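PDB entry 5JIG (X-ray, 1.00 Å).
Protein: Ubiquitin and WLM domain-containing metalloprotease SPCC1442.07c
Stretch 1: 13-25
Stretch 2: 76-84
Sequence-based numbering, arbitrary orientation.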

ATOM      1  N   ASP A  13      -1.739 -11.247  14.408  1.00  9.77           N
ATOM      2  CA  ASP A  13      -1.240 -12.338  15.206  1.00 11.75           C
ATOM      3  C   ASP A  13      -1.509 -13.673  14.556  1.00 11.48           C
ATOM      4  O   ASP A  13      -2.357 -14.447  15.024  1.00 14.75           O
ATOM      5  CB  ASP A  13      -1.833 -12.265  16.577  1.00 13.76           C
ATOM      6  CG  ASP A  13      -1.254 -13.224  17.547  1.00 25.11           C
ATOM      7  OD1 ASP A  13      -1.945 -13.538  18.595  1.00 41.08           O
ATOM      8  OD2 ASP A  13      -0.084 -13.639  17.312  1.00 33.72           O
ATOM      9  N   TYR A  14      -0.811 -13.939  13.473  1.00  9.60           N
ATOM     10  CA  TYR A  14      -0.878 -15.172  12.725  1.00  9.39           C
ATOM     11  C   TYR A  14       0.562 -15.746  12.643  1.00  8.47           C
ATOM     12  O   TYR A  14       1.540 -15.057  12.860  1.00  9.38           O
ATOM     13  CB  TYR A  14      -1.405 -14.947  11.287  1.00 10.50           C
ATOM     14  CG  TYR A  14      -2.890 -14.767  11.220  1.00  9.81           C
ATOM     15  CD1 TYR A  14      -3.756 -15.819  11.519  1.00 14.29           C
ATOM     16  CD2 TYR A  14      -3.472 -13.529  10.950  1.00 13.16           C
ATOM     17  CE1 TYR A  14      -5.084 -15.700  11.523  1.00 16.40           C
ATOM     18  CE2 TYR A  14      -4.801 -13.367  10.938  1.00 15.29           C
ATOM     19  CZ  TYR A  14      -5.645 -14.413  11.222  1.00 15.99           C
ATOM     20  OH  TYR A  14      -7.005 -14.238  11.186  1.00 22.49           O
ATOM     21  N   PRO A  15       0.662 -17.066  12.357  1.00  8.84           N
ATOM     22  CA  PRO A  15       1.957 -17.683  12.126  1.00  8.54           C
ATOM     23  C   PRO A  15       2.763 -16.893  11.075  1.00  8.30           C
ATOM     24  O   PRO A  15       2.185 -16.396  10.091  1.00  8.66           O
ATOM     25  CB  PRO A  15       1.584 -19.095  11.620  1.00  9.19           C
ATOM     26  CG  PRO A  15       0.287 -19.336  12.269  1.00 10.06           C
ATOM     27  CD  PRO A  15      -0.431 -18.020  12.163  1.00  9.85           C
ATOM     28  N   HIS A  16       4.060 -16.793  11.271  1.00  9.15           N
ATOM     29  CA  HIS A  16       4.945 -16.081  10.340  1.00  9.39           C
ATOM     30  C   HIS A  16       4.623 -14.599  10.233  1.00  9.52           C
ATOM     31  O   HIS A  16       4.834 -13.979   9.191  1.00 10.32           O
ATOM     32  CB  HIS A  16       4.974 -16.722   8.985  1.00  9.81           C
ATOM     33  CG  HIS A  16       5.026 -18.220   9.057  1.00 10.22           C
ATOM     34  ND1 HIS A  16       3.906 -19.000   8.969  1.00 10.99           N
ATOM     35  CD2 HIS A  16       6.040 -19.076   9.334  1.00 10.45           C
ATOM     36  CE1 HIS A  16       4.230 -20.272   9.138  1.00 10.62           C
ATOM     37  NE2 HIS A  16       5.519 -20.344   9.368  1.00 11.69           N
ATOM     38  N   LYS A  17       4.197 -14.015  11.325  1.00 10.07           N
ATOM     39  CA  LYS A  17       3.943 -12.573  11.313  1.00  9.15           C
ATOM     40  C   LYS A  17       5.245 -11.814  11.057  1.00  8.47           C
ATOM     41  O   LYS A  17       5.198 -10.700  10.561  1.00  8.28           O
ATOM     42  CB  LYS A  17       3.248 -12.096  12.580  1.00 11.05           C
ATOM     43  CG  LYS A  17       4.027 -12.347  13.822  1.00 11.57           C
ATOM     44  CD  LYS A  17       3.231 -11.945  15.055  1.00 16.11           C
ATOM     45  CE  LYS A  17       3.093 -10.510  15.306  1.00 17.22           C
ATOM     46  NZ  LYS A  17       2.344 -10.277  16.566  1.00 26.27           N
ATOM     47  N   ASP A  18       6.398 -12.388  11.426  1.00 10.47           N
ATOM     48  CA  ASP A  18       7.654 -11.666  11.094  1.00 10.84           C
ATOM     49  C   ASP A  18       7.828 -11.446   9.470  1.00  9.96           C
ATOM     50  O   ASP A  18       8.309 -10.466   8.945  1.00 10.24           O
ATOM     51  CB  ASP A  18       8.882 -12.333  11.690  1.00 12.00           C
ATOM     52  CG  ASP A  18       9.026 -12.096  13.236  1.00 12.25           C
ATOM     53  OD1 ASP A  18       8.268 -11.312  13.833  1.00 13.09           O
ATOM     54  OD2 ASP A  18       9.876 -12.774  13.858  1.00 14.27           O
ATOM     55  N   ARG A  19       7.338 -12.438   8.758  1.00 10.18           N
ATOM     56  CA  ARG A  19       7.273 -12.414   7.285  1.00 10.65           C
ATOM     57  C   ARG A  19       6.249 -11.375   6.794  1.00  9.35           C
ATOM     58  O   ARG A  19       6.508 -10.612   5.866  1.00  8.86           O
ATOM     59  CB  ARG A  19       6.970 -13.775   6.767  1.00 12.63           C
ATOM     60  CG  ARG A  19       7.006 -13.898   5.304  1.00 14.00           C
ATOM     61  CD  ARG A  19       6.884 -15.392   4.945  1.00 15.64           C
ATOM     62  NE  ARG A  19       6.569 -15.528   3.574  1.00 19.00           N
ATOM     63  CZ  ARG A  19       6.109 -16.618   2.962  1.00 24.35           C
ATOM     64  NH1 ARG A  19       5.831 -16.475   1.676  1.00 25.43           N
ATOM     65  NH2 ARG A  19       5.866 -17.802   3.617  1.00 27.10           N
ATOM     66  N   ALA A  20       5.086 -11.304   7.441  1.00  8.16           N
ATOM     67  CA  ALA A  20       4.106 -10.273   7.112  1.00  7.36           C
ATOM     68  C   ALA A  20       4.719  -8.895   7.365  1.00  6.65           C
ATOM     69  O   ALA A  20       4.493  -7.961   6.576  1.00  6.34           O
ATOM     70  CB  ALA A  20       2.846 -10.426   7.934  1.00  7.21           C
ATOM     71  N   LEU A  21       5.467  -8.733   8.453  1.00  6.67           N
ATOM     72  CA  LEU A  21       6.081  -7.443   8.749  1.00  6.76           C
ATOM     73  C   LEU A  21       7.126  -7.102   7.680  1.00  6.71           C
ATOM     74  O   LEU A  21       7.193  -5.949   7.209  1.00  6.64           O
ATOM     75  CB  LEU A  21       6.652  -7.417  10.158  1.00  7.56           C
ATOM     76  CG  LEU A  21       7.317  -6.114  10.549  1.00  7.81           C
ATOM     77  CD1 LEU A  21       6.393  -4.909  10.398  1.00  8.62           C
ATOM     78  CD2 LEU A  21       7.829  -6.278  11.966  1.00 10.69           C
ATOM     79  N   ARG A  22       7.970  -8.077   7.306  1.00  7.53           N
ATOM     80  CA  ARG A  22       8.910  -7.816   6.245  1.00  7.63           C
ATOM     81  C   ARG A  22       8.225  -7.406   4.946  1.00  7.03           C
ATOM     82  O   ARG A  22       8.746  -6.568   4.197  1.00  7.34           O
ATOM     83  CB  ARG A  22       9.776  -9.109   5.941  1.00  9.21           C
ATOM     84  CG  ARG A  22      10.772  -9.468   6.975  1.00 11.86           C
ATOM     85  CD  ARG A  22      11.798 -10.464   6.357  1.00 19.24           C
ATOM     86  NE  ARG A  22      11.305 -11.787   5.909  1.00 22.49           N
ATOM     87  CZ  ARG A  22      11.408 -12.300   4.664  1.00 20.85           C
ATOM     88  NH1 ARG A  22      11.025 -13.538   4.456  1.00 25.07           N
ATOM     89  NH2 ARG A  22      11.856 -11.583   3.638  1.00 21.57           N
ATOM     90  N   TYR A  23       7.043  -7.955   4.685  1.00  6.62           N
ATOM     91  CA  TYR A  23       6.269  -7.597   3.509  1.00  6.18           C
ATOM     92  C   TYR A  23       5.866  -6.109   3.589  1.00  5.89           C
ATOM     93  O   TYR A  23       6.043  -5.344   2.618  1.00  6.13           O
ATOM     94  CB  TYR A  23       5.043  -8.504   3.427  1.00  6.55           C
ATOM     95  CG  TYR A  23       4.413  -8.709   2.063  1.00  6.48           C
ATOM     96  CD1 TYR A  23       3.913  -9.942   1.719  1.00  6.98           C
ATOM     97  CD2 TYR A  23       4.277  -7.697   1.147  1.00  6.62           C
ATOM     98  CE1 TYR A  23       3.315 -10.163   0.496  1.00  7.53           C
ATOM     99  CE2 TYR A  23       3.679  -7.897  -0.083  1.00  6.91           C
ATOM    100  CZ  TYR A  23       3.216  -9.141  -0.419  1.00  6.68           C
ATOM    101  OH  TYR A  23       2.657  -9.302  -1.666  1.00  7.81           O
ATOM    102  N   LEU A  24       5.315  -5.672   4.723  1.00  5.91           N
ATOM    103  CA  LEU A  24       4.977  -4.270   4.882  1.00  5.81           C
ATOM    104  C   LEU A  24       6.217  -3.364   4.784  1.00  5.73           C
ATOM    105  O   LEU A  24       6.124  -2.276   4.216  1.00  6.31           O
ATOM    106  CB  LEU A  24       4.244  -4.003   6.201  1.00  5.69           C
ATOM    107  CG  LEU A  24       2.837  -4.662   6.305  1.00  5.73           C
ATOM    108  CD1 LEU A  24       2.197  -4.187   7.604  1.00  7.15           C
ATOM    109  CD2 LEU A  24       1.949  -4.326   5.124  1.00  6.11           C
ATOM    110  N   GLU A  25       7.330  -3.791   5.364  1.00  6.41           N
ATOM    111  CA  GLU A  25       8.555  -2.985   5.283  1.00  6.71           C
ATOM    112  C   GLU A  25       8.975  -2.824   3.820  1.00  7.24           C
ATOM    113  O   GLU A  25       9.397  -1.750   3.409  1.00  7.85           O
ATOM    114  CB  GLU A  25       9.667  -3.610   6.082  1.00  7.80           C
ATOM    115  CG  GLU A  25       9.447  -3.577   7.575  1.00  8.84           C
ATOM    116  CD  GLU A  25      10.458  -4.471   8.337  1.00 12.04           C
ATOM    117  OE1 GLU A  25      10.546  -4.297   9.549  1.00 22.28           O
ATOM    118  OE2 GLU A  25      11.077  -5.318   7.750  1.00 18.78           O
TER
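Stretch 2, residues 76-84: RLRTDRYDG

Stretch 2 is an irregular segment that lies across the loop before the helix of stretch 1 and the first turns of that helix. Its later part keeps step with the loop: the CA atoms of Tyr14 and Arg81 are 6.6 Å apart, those of Pro15 and Tyr82 5.4 Å, and those of His16 and Asp83 6.5 Å, so the two chains run in the same direction here. The two stretches together bury 673 Å².

Arg76 makes no contact with stretch 1. Leu77 (chi1 m, chi2 t) points toward the helix and packs on an apolar patch made by Ala20, Tyr23 and Leu24. Its CD1 lies 4.1 Å from Ala20 CB and 3.9 Å from Leu24 CD2, while its CD2 sits over the face of the Tyr23 ring, 4.0 Å from the ring centroid.

The CA-to-CB bond of Arg78 points sideways, but the extended side chain carries its guanidinium to the turn formed by Tyr14 to Lys17. There NH1 and NH2 both donate to Pro15 O, at 2.8 and 2.9 Å respectively, a forked arrangement with the carbonyl near the guanidinium plane. Tyr14 CB covers one face of this group, 3.5 Å from Arg78 CZ. A weak bond from Arg78 NH2 to Tyr82 O (3.1 Å) ties the same group to its own stretch.

Thr79 and Asp80 stay clear of stretch 1, yet Asp80 OD2 shapes the loop by accepting from Tyr82 N at 2.9 Å and Gly84 N at 2.8 Å. Arg81 then packs its CG 3.6 Å from Tyr14 CE1. At Tyr82, the backbone O accepts from His16 ND1 at 2.9 Å, and the ring offers its face to the edge of His16, with the planes perpendicular. Asp83 CB closes the contact, 3.6 Å from His16 ND1.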

ATOM      1  N   ARG A  76      -4.546  -6.799   2.412  1.00  6.42           N
ATOM      2  CA  ARG A  76      -4.576  -8.227   2.637  1.00  6.86           C
ATOM      3  C   ARG A  76      -3.275  -8.808   2.078  1.00  7.34           C
ATOM      4  O   ARG A  76      -2.995  -8.661   0.876  1.00  9.92           O
ATOM      5  CB  ARG A  76      -5.806  -8.872   2.013  1.00  9.36           C
ATOM      6  CG  ARG A  76      -5.922 -10.338   2.346  1.00 12.97           C
ATOM      7  CD  ARG A  76      -6.781 -11.115   1.415  1.00 19.49           C
ATOM      8  NE  ARG A  76      -8.120 -10.583   1.406  1.00 22.69           N
ATOM      9  CZ  ARG A  76      -9.216 -11.177   1.815  1.00 26.31           C
ATOM     10  NH1 ARG A  76     -10.310 -10.454   1.818  1.00 29.15           N
ATOM     11  NH2 ARG A  76      -9.222 -12.496   2.110  1.00 31.91           N
ATOM     12  N   LEU A  77      -2.429  -9.347   2.944  1.00  6.42           N
ATOM     13  CA  LEU A  77      -1.146  -9.908   2.527  1.00  6.53           C
ATOM     14  C   LEU A  77      -1.254 -11.403   2.281  1.00  7.23           C
ATOM     15  O   LEU A  77      -0.423 -11.950   1.532  1.00  8.55           O
ATOM     16  CB  LEU A  77      -0.109  -9.649   3.592  1.00  6.67           C
ATOM     17  CG  LEU A  77       0.141  -8.184   3.920  1.00  6.70           C
ATOM     18  CD1 LEU A  77       1.202  -8.117   5.037  1.00  7.34           C
ATOM     19  CD2 LEU A  77       0.582  -7.374   2.698  1.00  7.61           C
ATOM     20  N   ARG A  78      -2.194 -12.074   2.963  1.00  8.06           N
ATOM     21  CA  ARG A  78      -2.213 -13.514   3.064  1.00  8.32           C
ATOM     22  C   ARG A  78      -3.255 -14.128   2.199  1.00  8.80           C
ATOM     23  O   ARG A  78      -4.302 -13.522   1.899  1.00 10.94           O
ATOM     24  CB  ARG A  78      -2.457 -13.928   4.531  1.00  8.66           C
ATOM     25  CG  ARG A  78      -1.306 -13.589   5.454  1.00  7.80           C
ATOM     26  CD  ARG A  78      -1.647 -13.887   6.900  1.00  8.12           C
ATOM     27  NE  ARG A  78      -0.612 -13.518   7.819  1.00  7.89           N
ATOM     28  CZ  ARG A  78       0.333 -14.344   8.317  1.00  7.70           C
ATOM     29  NH1 ARG A  78       1.224 -13.898   9.158  1.00  8.25           N
ATOM     30  NH2 ARG A  78       0.329 -15.629   7.931  1.00  8.09           N
ATOM     31  N   THR A  79      -2.986 -15.343   1.747  1.00  9.64           N
ATOM     32  CA  THR A  79      -3.946 -16.186   1.051  1.00 11.43           C
ATOM     33  C   THR A  79      -4.532 -17.285   1.931  1.00 11.60           C
ATOM     34  O   THR A  79      -5.457 -17.988   1.487  1.00 16.36           O
ATOM     35  CB  THR A  79      -3.302 -16.875  -0.179  1.00 13.16           C
ATOM     36  OG1 THR A  79      -2.204 -17.650   0.298  1.00 15.04           O
ATOM     37  CG2 THR A  79      -2.778 -15.880  -1.182  1.00 14.94           C
ATOM     38  N   ASP A  80      -4.010 -17.505   3.094  1.00 13.12           N
ATOM     39  CA  ASP A  80      -4.486 -18.474   4.106  1.00 11.71           C
ATOM     40  C   ASP A  80      -4.010 -18.010   5.459  1.00 10.98           C
ATOM     41  O   ASP A  80      -3.446 -16.915   5.567  1.00 11.43           O
ATOM     42  CB  ASP A  80      -4.022 -19.926   3.730  1.00 13.36           C
ATOM     43  CG  ASP A  80      -2.542 -20.069   3.683  1.00 10.66           C
ATOM     44  OD1 ASP A  80      -2.062 -20.701   2.691  1.00 13.71           O
ATOM     45  OD2 ASP A  80      -1.835 -19.598   4.582  1.00 12.56           O
ATOM     46  N   ARG A  81      -4.193 -18.786   6.507  1.00 10.54           N
ATOM     47  CA  ARG A  81      -3.873 -18.388   7.864  1.00 10.72           C
ATOM     48  C   ARG A  81      -2.664 -19.067   8.391  1.00 10.35           C
ATOM     49  O   ARG A  81      -2.473 -19.126   9.637  1.00 11.67           O
ATOM     50  CB  ARG A  81      -5.105 -18.549   8.776  1.00 12.23           C
ATOM     51  CG  ARG A  81      -6.098 -17.476   8.562  1.00 17.49           C
ATOM     52  CD  ARG A  81      -7.421 -17.772   9.164  1.00 18.51           C
ATOM     53  NE  ARG A  81      -8.002 -18.859   8.389  1.00 25.91           N
ATOM     54  CZ  ARG A  81      -9.184 -19.413   8.576  1.00 28.87           C
ATOM     55  NH1 ARG A  81      -9.586 -20.383   7.757  1.00 35.88           N
ATOM     56  NH2 ARG A  81      -9.954 -19.045   9.597  1.00 32.91           N
ATOM     57  N   TYR A  82      -1.756 -19.512   7.520  1.00  9.84           N
ATOM     58  CA  TYR A  82      -0.529 -20.137   7.968  1.00  9.29           C
ATOM     59  C   TYR A  82       0.658 -19.456   7.321  1.00  8.72           C
ATOM     60  O   TYR A  82       1.261 -18.573   7.921  1.00  9.60           O
ATOM     61  CB  TYR A  82      -0.592 -21.661   7.804  1.00 10.51           C
ATOM     62  CG  TYR A  82       0.574 -22.373   8.442  1.00  9.86           C
ATOM     63  CD1 TYR A  82       0.710 -22.440   9.833  1.00  9.90           C
ATOM     64  CD2 TYR A  82       1.552 -22.960   7.694  1.00  9.89           C
ATOM     65  CE1 TYR A  82       1.803 -23.087  10.407  1.00  9.95           C
ATOM     66  CE2 TYR A  82       2.638 -23.581   8.252  1.00  9.30           C
ATOM     67  CZ  TYR A  82       2.786 -23.620   9.619  1.00 10.09           C
ATOM     68  OH  TYR A  82       3.842 -24.233  10.255  1.00 10.91           O
ATOM     69  N   ASP A  83       0.997 -19.814   6.083  1.00  9.42           N
ATOM     70  CA  ASP A  83       2.186 -19.243   5.408  1.00  9.77           C
ATOM     71  C   ASP A  83       1.950 -18.872   3.940  1.00  9.38           C
ATOM     72  O   ASP A  83       2.942 -18.631   3.245  1.00 11.09           O
ATOM     73  CB  ASP A  83       3.433 -20.162   5.561  1.00 10.76           C
ATOM     74  CG  ASP A  83       3.334 -21.480   4.836  1.00 12.57           C
ATOM     75  OD1 ASP A  83       4.373 -22.203   4.859  1.00 15.85           O
ATOM     76  OD2 ASP A  83       2.246 -21.779   4.284  1.00 13.97           O
ATOM     77  N   GLY A  84       0.679 -18.827   3.505  1.00  9.60           N
ATOM     78  CA  GLY A  84       0.445 -18.415   2.121  1.00  9.24           C
ATOM     79  C   GLY A  84       0.326 -16.897   2.033  1.00  8.60           C
ATOM     80  O   GLY A  84      -0.443 -16.271   2.776  1.00  8.70           O
TER